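Local coordinates for enoyl-CoA hydratase (Mycobacterium avium, PDB 3OC7), which probably catalyses the reversible addition of water to the double bond of 2-enoyl-CoA thioesters in fatty acid metabolism, at residues A98-A103 / F124-A129; I155-L160 / R232-L237; L24-P29 / T37-Q42. All coordinates share one frame; numbering follows the deposited sequence. Where two conformers were deposited one is given.

Contact 1. Residues A98-A103 / F124-A129; sequences AALMRA and FGLVGA
Two helices of the crotonase core, 86-106 and 123-129, meet in a buried contact where Met-101 lies against Gly-125 and Ala-129 and where Leu-100 reaches Leu-126. The axes of the short segments run nearly parallel, with a signed crossing angle of -22° and a closest approach of 9.4 Å. The evidence for intimate packing is the glycine: Met-101 SD sits 3.6 Å from Gly-125 CA, so the sulfur rests directly on the backbone of the facing helix. The same sulfur is 3.5 Å from Gly-125 O, a van der Waals approach to a carbonyl that already takes the helical bond from Ala-129 N at 3.1 Å. Beyond the sulfur the chain bends (chi3 -58°), which turns Met-101 CE back from the glycine, and the side chain also packs on Leu-157, Thr-158 and Phe-230. One turn farther along, Ala-129 CB points at the backbone of Met-101, 3.9 Å from Met-101 O and 4.2 Å from Met-101 CB. In the crotonase fold the helix equivalent to 123-129 follows a core strand, and its start commonly supplies a backbone N-H to the oxyanion hole; helix 86-106 thus flanks an element that probably belongs to the active-site framework. On another flank of the interface two leucines touch through single methyls, Leu-100 CD2 to Leu-126 CD2 at 3.8 Å, their side chains meeting at a slant. Leu-100 gets there because its CG stands opposite the backbone N (chi1 177°). Leu-100 also packs on Leu-43 and His-44 of helix 37-52. Farther round helix 123-129, Gly-128 O accepts a hydrogen bond from Lys-162 NZ, and Val-127 O accepts one from Arg-166 of the second subunit.

Contact 2. Residues I155-L160 / R232-L237; sequences ISLTLL and RDAERL. With EDO (1,2-ethanediol), chain B.
Asp-233 OD2 accepts the shortest polar bond at this contact, 2.8 Å from O1 of a 1,2-ethanediol molecule that probably came from the crystallisation liquor. The diol lies between the two segments: its C2 is 4.0 Å from Leu-160 CD1, and its C1 is 4.0 Å from Leu-237 CD1. It is also hydrogen-bonded to Arg-229 NH1 and to Leu-221 O of the third subunit. The other carboxylate oxygen, Asp-233 OD1, has a weak salt bridge at 3.4 Å to Arg-236 NH2. That bond is straight (171°) and meets the edge of the guanidinium in its plane, but it belongs to one of two deposited conformers of Arg-236 and is correspondingly uncertain. Direct contact between the segments is apolar and centres on Leu-157, whose two methyls lie against one face of the facing helix. Its CD2 branch meets Leu-237 CD1 at 3.8 Å, with the two leucines running past each other in opposite directions, and also approaches Asp-233 CB at 4.2 Å. The CD1 branch lies 4.1 Å from Ala-234 CB. Leu-157 has its CG beside the backbone N (chi1 -69°), a setting that brings both methyls to the helix surface. The short helix 156-159 thus sits against the long helix 212-245, with helix 165-174 touching Leu-160, helix 123-129 meeting Thr-158, and Leu-221 of the third subunit packing on Ser-156, Leu-160 and Leu-237.

Contact 3. Residues L24-P29 / T37-Q42; sequences LTLNSP and TALVSQ
Leu-39 sends one methyl to the last strand residue, Leu-26, and the other to Ser-28 in the loop after it. Its CD1 is 3.9 Å from Ser-28 CB, while its CD2 is 4.1 Å from Leu-26 CD2, where the two leucine side chains cross at about a right angle. The nearest CA atoms, Ser-28 and Leu-39, are 8.0 Å apart, a separation bridged by side chains. Leu-39 directs its CB at the facing segment, with CG opposite the backbone N (chi1 -175°); the chi2 of 141° departs from the usual staggered values and sets the fork across both partners. Ser-28 touches Leu-39 through CB, and its OG is hydrogen-bonded to Asn-31 ND2, while Asn-33 OD1 accepts from Ser-28 N, a bond that probably helps to hold the chain after the strand. Leu-26 is held by backbone bonds to Ala-62 and Thr-64 and also packs on Leu-43, one helical turn beyond Leu-39. At the helix start, Leu-39 N is hydrogen-bonded to Ser-36 OG. Strand 21-26, helix 37-52 and the parallel strand 58-63 form a beta-alpha-beta unit of the crotonase fold, in which the helix packs on the sheet.

Contact 3 comes first along the chain, followed by contact 1 and then contact 2, without overlap. Contact 1 lies in the middle of this series and near the centre of the chain: its centre is about 14 Å from that of contact 3 and about 10 Å from that of contact 2. It touches both, through Leu-100 against Val-40 on one side and through Gly-125 and Gly-128 against Thr-158 on the other. Contacts 2 and 3 stay apart, about 12 Å at their nearest atoms. The series therefore runs from the beta-alpha-beta unit, through the core helices 86-106 and 123-129, to helix 212-245 at a subunit interface.

Contact 1. Residues A98-A103 / F124-A129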
ATOM      1  N   ALA A  98      -9.568 -19.093  10.526  1.00 11.39           N
ATOM      2  CA  ALA A  98      -8.544 -18.203  11.101  1.00 11.89           C
ATOM      3  C   ALA A  98      -7.321 -18.959  11.641  1.00 11.86           C
ATOM      4  O   ALA A  98      -6.168 -18.553  11.396  1.00 12.19           O
ATOM      5  CB  ALA A  98      -9.158 -17.305  12.188  1.00 12.28           C
ATOM      6  N   ALA A  99      -7.549 -20.082  12.335  1.00 11.20           N
ATOM      7  CA  ALA A  99      -6.437 -20.871  12.886  1.00 11.25           C
ATOM      8  C   ALA A  99      -5.532 -21.523  11.821  1.00 11.33           C
ATOM      9  O   ALA A  99      -4.307 -21.624  12.015  1.00 10.71           O
ATOM     10  CB  ALA A  99      -6.971 -21.924  13.870  1.00 12.01           C
ATOM     11  N   LEU A 100      -6.131 -21.937  10.701  1.00 10.69           N
ATOM     12  CA  LEU A 100      -5.370 -22.478   9.574  1.00 10.09           C
ATOM     13  C   LEU A 100      -4.512 -21.405   8.907  1.00  9.74           C
ATOM     14  O   LEU A 100      -3.323 -21.634   8.643  1.00  9.02           O
ATOM     15  CB  LEU A 100      -6.283 -23.206   8.565  1.00 10.46           C
ATOM     16  CG  LEU A 100      -5.609 -23.754   7.291  1.00 12.22           C
ATOM     17  CD1 LEU A 100      -4.526 -24.799   7.628  1.00 13.98           C
ATOM     18  CD2 LEU A 100      -6.691 -24.326   6.362  1.00 14.55           C
ATOM     19  N   MET A 101      -5.111 -20.254   8.627  1.00  9.66           N
ATOM     20  CA  MET A 101      -4.337 -19.118   8.094  1.00  9.48           C
ATOM     21  C   MET A 101      -3.186 -18.713   9.016  1.00  9.48           C
ATOM     22  O   MET A 101      -2.046 -18.492   8.560  1.00  9.21           O
ATOM     23  CB  MET A 101      -5.256 -17.912   7.811  1.00  9.30           C
ATOM     24  CG  MET A 101      -6.306 -18.134   6.679  1.00  8.87           C
ATOM     25  SD  MET A 101      -7.180 -16.597   6.223  1.00 14.89           S
ATOM     26  CE  MET A 101      -7.903 -16.138   7.826  1.00 13.29           C
ATOM     27  N   ARG A 102      -3.463 -18.648  10.316  1.00 10.51           N
ATOM     28  CA  ARG A 102      -2.449 -18.286  11.320  1.00 10.86           C
ATOM     29  C   ARG A 102      -1.259 -19.288  11.392  1.00 10.66           C
ATOM     30  O   ARG A 102      -0.103 -18.865  11.569  1.00 10.77           O
ATOM     31  CB  ARG A 102      -3.083 -18.050  12.714  1.00 11.36           C
ATOM     32  CG  ARG A 102      -2.125 -17.376  13.716  1.00 13.42           C
ATOM     33  CD  ARG A 102      -2.780 -16.848  15.012  1.00 16.13           C
ATOM     34  NE  ARG A 102      -1.805 -16.037  15.761  1.00 16.87           N
ATOM     35  CZ  ARG A 102      -2.088 -14.995  16.535  1.00 16.56           C
ATOM     36  NH1 ARG A 102      -3.347 -14.588  16.723  1.00 17.04           N
ATOM     37  NH2 ARG A 102      -1.087 -14.356  17.143  1.00 19.28           N
ATOM     38  N   ALA A 103      -1.537 -20.589  11.229  1.00 10.76           N
ATOM     39  CA  ALA A 103      -0.483 -21.626  11.189  1.00 10.84           C
ATOM     40  C   ALA A 103       0.498 -21.401  10.019  1.00 10.25           C
ATOM     41  O   ALA A 103       1.721 -21.528  10.176  1.00 10.91           O
ATOM     42  CB  ALA A 103      -1.079 -23.046  11.132  1.00 11.46           C
ATOM     43  N   PHE A 124      -9.647 -17.803  -1.020  1.00 12.67           N
ATOM     44  CA  PHE A 124      -8.910 -16.519  -1.030  1.00 12.08           C
ATOM     45  C   PHE A 124      -8.031 -16.379   0.222  1.00 11.76           C
ATOM     46  O   PHE A 124      -6.935 -15.804   0.166  1.00 11.65           O
ATOM     47  CB  PHE A 124      -9.870 -15.319  -1.084  1.00 12.62           C
ATOM     48  CG  PHE A 124     -10.342 -14.931  -2.469  1.00 12.69           C
ATOM     49  CD1 PHE A 124     -11.516 -15.477  -2.990  1.00 14.06           C
ATOM     50  CD2 PHE A 124      -9.681 -13.951  -3.209  1.00 13.98           C
ATOM     51  CE1 PHE A 124     -11.986 -15.083  -4.259  1.00 15.64           C
ATOM     52  CE2 PHE A 124     -10.133 -13.547  -4.491  1.00 14.35           C
ATOM     53  CZ  PHE A 124     -11.281 -14.137  -5.023  1.00 12.99           C
ATOM     54  N   GLY A 125      -8.523 -16.882   1.358  1.00 11.74           N
ATOM     55  CA  GLY A 125      -7.782 -16.793   2.629  1.00 11.46           C
ATOM     56  C   GLY A 125      -6.485 -17.598   2.633  1.00 11.12           C
ATOM     57  O   GLY A 125      -5.483 -17.132   3.186  1.00 11.57           O
ATOM     58  N   LEU A 126      -6.497 -18.784   2.007  1.00 11.40           N
ATOM     59  CA  LEU A 126      -5.257 -19.565   1.784  1.00 11.68           C
ATOM     60  C   LEU A 126      -4.248 -18.828   0.901  1.00 10.74           C
ATOM     61  O   LEU A 126      -3.052 -18.738   1.259  1.00 11.21           O
ATOM     62  CB  LEU A 126      -5.548 -20.955   1.177  1.00 12.33           C
ATOM     63  CG  LEU A 126      -6.314 -21.982   2.008  1.00 15.31           C
ATOM     64  CD1 LEU A 126      -6.338 -23.349   1.294  1.00 16.79           C
ATOM     65  CD2 LEU A 126      -5.758 -22.105   3.414  1.00 17.17           C
ATOM     66  N   VAL A 127      -4.724 -18.292  -0.238  1.00  9.82           N
ATOM     67  CA  VAL A 127      -3.859 -17.511  -1.144  1.00  9.85           C
ATOM     68  C   VAL A 127      -3.237 -16.307  -0.394  1.00  9.57           C
ATOM     69  O   VAL A 127      -2.023 -16.045  -0.515  1.00  9.71           O
ATOM     70  CB  VAL A 127      -4.643 -17.056  -2.443  1.00  9.87           C
ATOM     71  CG1 VAL A 127      -3.777 -16.153  -3.334  1.00 10.84           C
ATOM     72  CG2 VAL A 127      -5.185 -18.282  -3.250  1.00 12.18           C
ATOM     73  N   GLY A 128      -4.066 -15.556   0.341  1.00  8.52           N
ATOM     74  CA  GLY A 128      -3.574 -14.418   1.144  1.00  8.81           C
ATOM     75  C   GLY A 128      -2.542 -14.755   2.220  1.00  8.53           C
ATOM     76  O   GLY A 128      -1.568 -13.995   2.415  1.00  8.81           O
ATOM     77  N   ALA A 129      -2.694 -15.920   2.869  1.00  8.97           N
ATOM     78  CA  ALA A 129      -1.780 -16.342   3.965  1.00  8.75           C
ATOM     79  C   ALA A 129      -0.375 -16.735   3.483  1.00  8.97           C
ATOM     80  O   ALA A 129       0.604 -16.573   4.230  1.00  8.96           O
ATOM     81  CB  ALA A 129      -2.407 -17.494   4.799  1.00  9.74           C
TER

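Contact 2. Residues I155-L160 / R232-L237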
ATOM      1  N   ILE A 155     -11.722 -13.765   5.748  1.00 11.26           N
ATOM      2  CA  ILE A 155     -10.603 -13.701   4.787  1.00 10.97           C
ATOM      3  C   ILE A 155      -9.920 -12.307   4.716  1.00 10.09           C
ATOM      4  O   ILE A 155      -8.788 -12.191   4.217  1.00  9.91           O
ATOM      5  CB  ILE A 155     -10.973 -14.238   3.378  1.00 10.29           C
ATOM      6  CG1 ILE A 155     -12.037 -13.373   2.698  1.00 12.46           C
ATOM      7  CG2 ILE A 155     -11.411 -15.721   3.433  1.00 12.39           C
ATOM      8  CD1 ILE A 155     -12.457 -13.885   1.320  1.00 13.62           C
ATOM      9  N   SER A 156     -10.607 -11.275   5.231  1.00  9.99           N
ATOM     10  CA  SER A 156     -10.046  -9.910   5.368  1.00  9.31           C
ATOM     11  C   SER A 156      -8.739  -9.858   6.192  1.00  9.75           C
ATOM     12  O   SER A 156      -7.900  -8.963   5.987  1.00  9.10           O
ATOM     13  CB  SER A 156     -11.087  -8.913   5.931  1.00  9.70           C
ATOM     14  OG  SER A 156     -12.150  -8.641   5.010  1.00 10.19           O
ATOM     15  N   LEU A 157      -8.564 -10.824   7.103  1.00  9.47           N
ATOM     16  CA  LEU A 157      -7.350 -10.933   7.938  1.00  9.63           C
ATOM     17  C   LEU A 157      -6.024 -11.007   7.128  1.00  8.27           C
ATOM     18  O   LEU A 157      -5.001 -10.461   7.559  1.00 10.00           O
ATOM     19  CB  LEU A 157      -7.444 -12.137   8.903  1.00  9.72           C
ATOM     20  CG  LEU A 157      -8.467 -12.051  10.041  1.00 10.53           C
ATOM     21  CD1 LEU A 157      -8.649 -13.425  10.710  1.00 12.86           C
ATOM     22  CD2 LEU A 157      -8.086 -10.962  11.051  1.00 11.75           C
ATOM     23  N   THR A 158      -6.077 -11.686   5.970  1.00  8.59           N
ATOM     24  CA  THR A 158      -4.914 -11.760   5.044  1.00  9.14           C
ATOM     25  C   THR A 158      -5.062 -10.955   3.731  1.00  9.91           C
ATOM     26  O   THR A 158      -4.032 -10.602   3.132  1.00 10.53           O
ATOM     27  CB  THR A 158      -4.488 -13.239   4.723  1.00  8.40           C
ATOM     28  OG1 THR A 158      -5.553 -13.940   4.053  1.00  9.33           O
ATOM     29  CG2 THR A 158      -4.020 -13.992   6.001  1.00 10.09           C
ATOM     30  N   LEU A 159      -6.295 -10.654   3.289  1.00  9.91           N
ATOM     31  CA  LEU A 159      -6.500  -9.815   2.083  1.00 10.43           C
ATOM     32  C   LEU A 159      -6.237  -8.317   2.289  1.00 10.03           C
ATOM     33  O   LEU A 159      -5.584  -7.664   1.440  1.00 10.63           O
ATOM     34  CB  LEU A 159      -7.911 -10.007   1.485  1.00 10.72           C
ATOM     35  CG  LEU A 159      -8.277 -11.383   0.914  1.00 11.97           C
ATOM     36  CD1 LEU A 159      -9.632 -11.286   0.224  1.00 13.68           C
ATOM     37  CD2 LEU A 159      -7.208 -11.917  -0.036  1.00 13.59           C
ATOM     38  N   LEU A 160      -6.730  -7.748   3.388  1.00  8.82           N
ATOM     39  CA  LEU A 160      -6.591  -6.286   3.571  1.00  9.76           C
ATOM     40  C   LEU A 160      -5.142  -5.768   3.773  1.00  9.77           C
ATOM     41  O   LEU A 160      -4.841  -4.653   3.313  1.00 10.70           O
ATOM     42  CB  LEU A 160      -7.583  -5.721   4.610  1.00 10.47           C
ATOM     43  CG  LEU A 160      -9.080  -5.900   4.281  1.00 10.89           C
ATOM     44  CD1 LEU A 160      -9.928  -5.265   5.389  1.00 15.66           C
ATOM     45  CD2 LEU A 160      -9.481  -5.353   2.893  1.00 12.81           C
ATOM     46  N   ARG A 232      -6.127  -8.466  17.277  1.00 15.75           N
ATOM     47  CA  ARG A 232      -7.199  -7.464  17.452  1.00 16.36           C
ATOM     48  C   ARG A 232      -8.597  -7.888  16.964  1.00 15.03           C
ATOM     49  O   ARG A 232      -9.604  -7.570  17.634  1.00 15.83           O
ATOM     50  CB  ARG A 232      -6.831  -6.137  16.765  1.00 16.71           C
ATOM     51  CG  ARG A 232      -5.567  -5.451  17.254  1.00 20.56           C
ATOM     52  CD  ARG A 232      -5.460  -4.020  16.689  1.00 23.09           C
ATOM     53  NE  ARG A 232      -5.475  -3.967  15.224  1.00 25.28           N
ATOM     54  CZ  ARG A 232      -4.391  -4.017  14.444  1.00 25.11           C
ATOM     55  NH1 ARG A 232      -3.181  -4.112  14.974  1.00 26.31           N
ATOM     56  NH2 ARG A 232      -4.522  -3.967  13.121  1.00 24.89           N
ATOM     57  N   ASP A 233      -8.668  -8.591  15.818  1.00 14.44           N
ATOM     58  CA  ASP A 233      -9.898  -8.698  14.985  1.00 13.93           C
ATOM     59  C   ASP A 233     -10.491 -10.116  14.739  1.00 12.62           C
ATOM     60  O   ASP A 233     -11.662 -10.232  14.327  1.00 12.36           O
ATOM     61  CB  ASP A 233      -9.677  -8.042  13.595  1.00 14.49           C
ATOM     62  CG  ASP A 233      -9.475  -6.530  13.649  1.00 17.11           C
ATOM     63  OD1 ASP A 233      -9.756  -5.887  14.682  1.00 19.12           O
ATOM     64  OD2 ASP A 233      -9.042  -5.975  12.610  1.00 17.79           O
ATOM     65  N   ALA A 234      -9.725 -11.191  14.955  1.00 13.50           N
ATOM     66  CA  ALA A 234     -10.205 -12.539  14.586  1.00 12.89           C
ATOM     67  C   ALA A 234     -11.529 -12.971  15.245  1.00 13.15           C
ATOM     68  O   ALA A 234     -12.407 -13.531  14.565  1.00 13.68           O
ATOM     69  CB  ALA A 234      -9.105 -13.594  14.826  1.00 12.85           C
ATOM     70  N   GLU A 235     -11.653 -12.746  16.561  1.00 13.85           N
ATOM     71  CA  GLU A 235     -12.878 -13.145  17.267  1.00 14.41           C
ATOM     72  C   GLU A 235     -14.112 -12.336  16.834  1.00 14.53           C
ATOM     73  O   GLU A 235     -15.162 -12.932  16.570  1.00 14.49           O
ATOM     74  CB  GLU A 235     -12.687 -13.154  18.791  1.00 14.95           C
ATOM     75  CG  GLU A 235     -13.961 -13.524  19.593  1.00 16.69           C
ATOM     76  CD  GLU A 235     -14.466 -14.954  19.360  1.00 17.16           C
ATOM     77  OE1 GLU A 235     -13.696 -15.827  18.904  1.00 17.85           O
ATOM     78  OE2 GLU A 235     -15.657 -15.200  19.656  1.00 20.16           O
ATOM     79  N   ARG A 236     -13.971 -11.007  16.749  1.00 14.99           N
ATOM     80  CA  ARG A 236     -15.045 -10.129  16.261  0.50 15.17           C
ATOM     81  C   ARG A 236     -15.509 -10.522  14.853  1.00 14.71           C
ATOM     82  O   ARG A 236     -16.723 -10.573  14.583  1.00 15.29           O
ATOM     83  CB  ARG A 236     -14.617  -8.651  16.309  0.50 15.33           C
ATOM     84  CG  ARG A 236     -15.726  -7.649  15.978  0.50 18.01           C
ATOM     85  CD  ARG A 236     -15.214  -6.218  15.989  0.50 19.74           C
ATOM     86  NE  ARG A 236     -13.997  -6.073  15.197  0.50 21.37           N
ATOM     87  CZ  ARG A 236     -13.979  -5.846  13.887  0.50 21.68           C
ATOM     88  NH1 ARG A 236     -15.114  -5.732  13.209  0.50 21.84           N
ATOM     89  NH2 ARG A 236     -12.822  -5.728  13.256  0.50 21.61           N
ATOM     90  N   LEU A 237     -14.555 -10.821  13.957  1.00 13.51           N
ATOM     91  CA  LEU A 237     -14.883 -11.248  12.587  1.00 12.87           C
ATOM     92  C   LEU A 237     -15.569 -12.623  12.503  1.00 13.04           C
ATOM     93  O   LEU A 237     -16.444 -12.822  11.655  1.00 12.84           O
ATOM     94  CB  LEU A 237     -13.663 -11.163  11.643  1.00 12.72           C
ATOM     95  CG  LEU A 237     -13.089  -9.759  11.351  1.00 11.51           C
ATOM     96  CD1 LEU A 237     -11.700  -9.923  10.651  1.00 13.64           C
ATOM     97  CD2 LEU A 237     -14.033  -8.871  10.519  1.00 14.31           C
TER
HETATM   98  C1  EDO B 264     -10.518  -6.257   9.646  1.00 26.09           C
HETATM   99  O1  EDO B 264      -9.146  -6.557   9.924  1.00 24.77           O
HETATM  100  C2  EDO B 264     -10.677  -4.787   9.278  1.00 26.07           C
HETATM  101  O2  EDO B 264     -12.068  -4.552   9.019  1.00 25.60           O

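Contact 3. Residues L24-P29 / T37-Q42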
ATOM      1  N   LEU A  24       2.912 -30.015  -0.426  1.00 11.87           N
ATOM      2  CA  LEU A  24       1.595 -30.384   0.123  1.00 11.82           C
ATOM      3  C   LEU A  24       0.529 -30.181  -0.953  1.00 11.81           C
ATOM      4  O   LEU A  24       0.284 -29.032  -1.373  1.00 11.83           O
ATOM      5  CB  LEU A  24       1.256 -29.533   1.371  1.00 12.62           C
ATOM      6  CG  LEU A  24       2.238 -29.510   2.551  1.00 12.94           C
ATOM      7  CD1 LEU A  24       1.798 -28.580   3.672  1.00 13.11           C
ATOM      8  CD2 LEU A  24       2.513 -30.914   3.124  1.00 15.41           C
ATOM      9  N   THR A  25      -0.095 -31.266  -1.423  1.00 11.97           N
ATOM     10  CA  THR A  25      -1.067 -31.173  -2.530  1.00 12.14           C
ATOM     11  C   THR A  25      -2.507 -31.400  -2.059  1.00 12.20           C
ATOM     12  O   THR A  25      -2.846 -32.488  -1.559  1.00 12.81           O
ATOM     13  CB  THR A  25      -0.754 -32.198  -3.692  1.00 11.54           C
ATOM     14  OG1 THR A  25       0.625 -32.082  -4.086  1.00 13.04           O
ATOM     15  CG2 THR A  25      -1.691 -32.009  -4.932  1.00 13.73           C
ATOM     16  N   LEU A  26      -3.361 -30.391  -2.247  1.00 12.14           N
ATOM     17  CA  LEU A  26      -4.817 -30.541  -2.012  1.00 12.66           C
ATOM     18  C   LEU A  26      -5.401 -31.534  -3.042  1.00 13.23           C
ATOM     19  O   LEU A  26      -5.269 -31.317  -4.250  1.00 13.07           O
ATOM     20  CB  LEU A  26      -5.548 -29.182  -2.082  1.00 12.87           C
ATOM     21  CG  LEU A  26      -5.048 -28.007  -1.229  1.00 14.57           C
ATOM     22  CD1 LEU A  26      -5.757 -26.710  -1.590  1.00 17.09           C
ATOM     23  CD2 LEU A  26      -5.207 -28.298   0.250  1.00 15.80           C
ATOM     24  N   ASN A  27      -6.030 -32.613  -2.562  1.00 13.48           N
ATOM     25  CA  ASN A  27      -6.483 -33.746  -3.425  1.00 13.91           C
ATOM     26  C   ASN A  27      -7.840 -34.330  -2.973  1.00 14.41           C
ATOM     27  O   ASN A  27      -7.933 -35.499  -2.535  1.00 14.94           O
ATOM     28  CB  ASN A  27      -5.385 -34.833  -3.485  1.00 14.51           C
ATOM     29  CG  ASN A  27      -5.658 -35.918  -4.537  1.00 14.84           C
ATOM     30  OD1 ASN A  27      -6.241 -35.672  -5.608  1.00 16.39           O
ATOM     31  ND2 ASN A  27      -5.195 -37.132  -4.243  1.00 18.79           N
ATOM     32  N   SER A  28      -8.872 -33.491  -3.060  1.00 15.12           N
ATOM     33  CA  SER A  28     -10.239 -33.817  -2.631  1.00 15.98           C
ATOM     34  C   SER A  28     -11.202 -33.541  -3.820  1.00 17.26           C
ATOM     35  O   SER A  28     -12.030 -32.637  -3.752  1.00 16.32           O
ATOM     36  CB  SER A  28     -10.599 -32.992  -1.358  1.00 15.39           C
ATOM     37  OG  SER A  28     -11.900 -33.270  -0.851  1.00 15.61           O
ATOM     38  N   PRO A  29     -11.091 -34.326  -4.927  1.00 19.08           N
ATOM     39  CA  PRO A  29     -11.876 -34.020  -6.141  1.00 20.44           C
ATOM     40  C   PRO A  29     -13.415 -34.060  -6.017  1.00 21.56           C
ATOM     41  O   PRO A  29     -14.100 -33.298  -6.730  1.00 22.54           O
ATOM     42  CB  PRO A  29     -11.386 -35.065  -7.155  1.00 20.62           C
ATOM     43  CG  PRO A  29     -10.807 -36.170  -6.336  1.00 20.14           C
ATOM     44  CD  PRO A  29     -10.205 -35.488  -5.129  1.00 19.37           C
ATOM     45  N   THR A  37     -13.523 -30.566   7.624  1.00 17.60           N
ATOM     46  CA  THR A  37     -12.785 -30.776   8.881  0.70 18.01           C
ATOM     47  C   THR A  37     -11.547 -31.649   8.675  1.00 17.03           C
ATOM     48  O   THR A  37     -10.460 -31.348   9.188  1.00 16.73           O
ATOM     49  CB  THR A  37     -13.682 -31.431   9.986  0.70 18.52           C
ATOM     50  OG1 THR A  37     -14.777 -30.568  10.296  0.70 20.79           O
ATOM     51  CG2 THR A  37     -12.892 -31.719  11.269  0.70 19.78           C
ATOM     52  N   ALA A  38     -11.723 -32.739   7.923  1.00 16.47           N
ATOM     53  CA  ALA A  38     -10.634 -33.673   7.639  1.00 15.85           C
ATOM     54  C   ALA A  38      -9.508 -33.045   6.807  1.00 15.63           C
ATOM     55  O   ALA A  38      -8.325 -33.235   7.118  1.00 15.38           O
ATOM     56  CB  ALA A  38     -11.171 -34.943   6.946  1.00 16.33           C
ATOM     57  N   LEU A  39      -9.862 -32.318   5.745  1.00 14.95           N
ATOM     58  CA  LEU A  39      -8.828 -31.649   4.924  1.00 14.78           C
ATOM     59  C   LEU A  39      -8.023 -30.622   5.747  1.00 14.42           C
ATOM     60  O   LEU A  39      -6.783 -30.562   5.648  1.00 14.42           O
ATOM     61  CB  LEU A  39      -9.422 -31.002   3.660  1.00 15.19           C
ATOM     62  CG  LEU A  39      -8.433 -30.383   2.658  1.00 15.14           C
ATOM     63  CD1 LEU A  39      -8.855 -30.635   1.203  1.00 16.80           C
ATOM     64  CD2 LEU A  39      -8.223 -28.896   2.914  1.00 16.86           C
ATOM     65  N   VAL A  40      -8.720 -29.834   6.564  1.00 13.35           N
ATOM     66  CA  VAL A  40      -8.075 -28.849   7.456  1.00 13.59           C
ATOM     67  C   VAL A  40      -7.113 -29.488   8.479  1.00 13.43           C
ATOM     68  O   VAL A  40      -5.969 -29.042   8.617  1.00 12.96           O
ATOM     69  CB  VAL A  40      -9.137 -27.920   8.131  1.00 13.27           C
ATOM     70  CG1 VAL A  40      -8.499 -27.035   9.197  1.00 15.40           C
ATOM     71  CG2 VAL A  40      -9.807 -27.025   7.090  1.00 14.59           C
ATOM     72  N   SER A  41      -7.537 -30.556   9.162  1.00 13.38           N
ATOM     73  CA  SER A  41      -6.648 -31.307  10.081  1.00 13.87           C
ATOM     74  C   SER A  41      -5.393 -31.862   9.388  1.00 13.93           C
ATOM     75  O   SER A  41      -4.275 -31.782   9.936  1.00 13.20           O
ATOM     76  CB  SER A  41      -7.398 -32.456  10.801  1.00 14.51           C
ATOM     77  OG  SER A  41      -8.391 -31.955  11.678  1.00 18.34           O
ATOM     78  N   GLN A  42      -5.582 -32.418   8.184  1.00 13.00           N
ATOM     79  CA  GLN A  42      -4.457 -32.954   7.410  1.00 13.36           C
ATOM     80  C   GLN A  42      -3.450 -31.889   6.931  1.00 12.60           C
ATOM     81  O   GLN A  42      -2.248 -32.178   6.850  1.00 13.55           O
ATOM     82  CB  GLN A  42      -4.936 -33.857   6.252  1.00 13.26           C
ATOM     83  CG  GLN A  42      -5.581 -35.191   6.758  1.00 16.31           C
ATOM     84  CD  GLN A  42      -6.276 -36.011   5.670  1.00 19.60           C
ATOM     85  OE1 GLN A  42      -5.832 -36.053   4.523  1.00 20.01           O
ATOM     86  NE2 GLN A  42      -7.358 -36.698   6.045  1.00 21.32           N
TER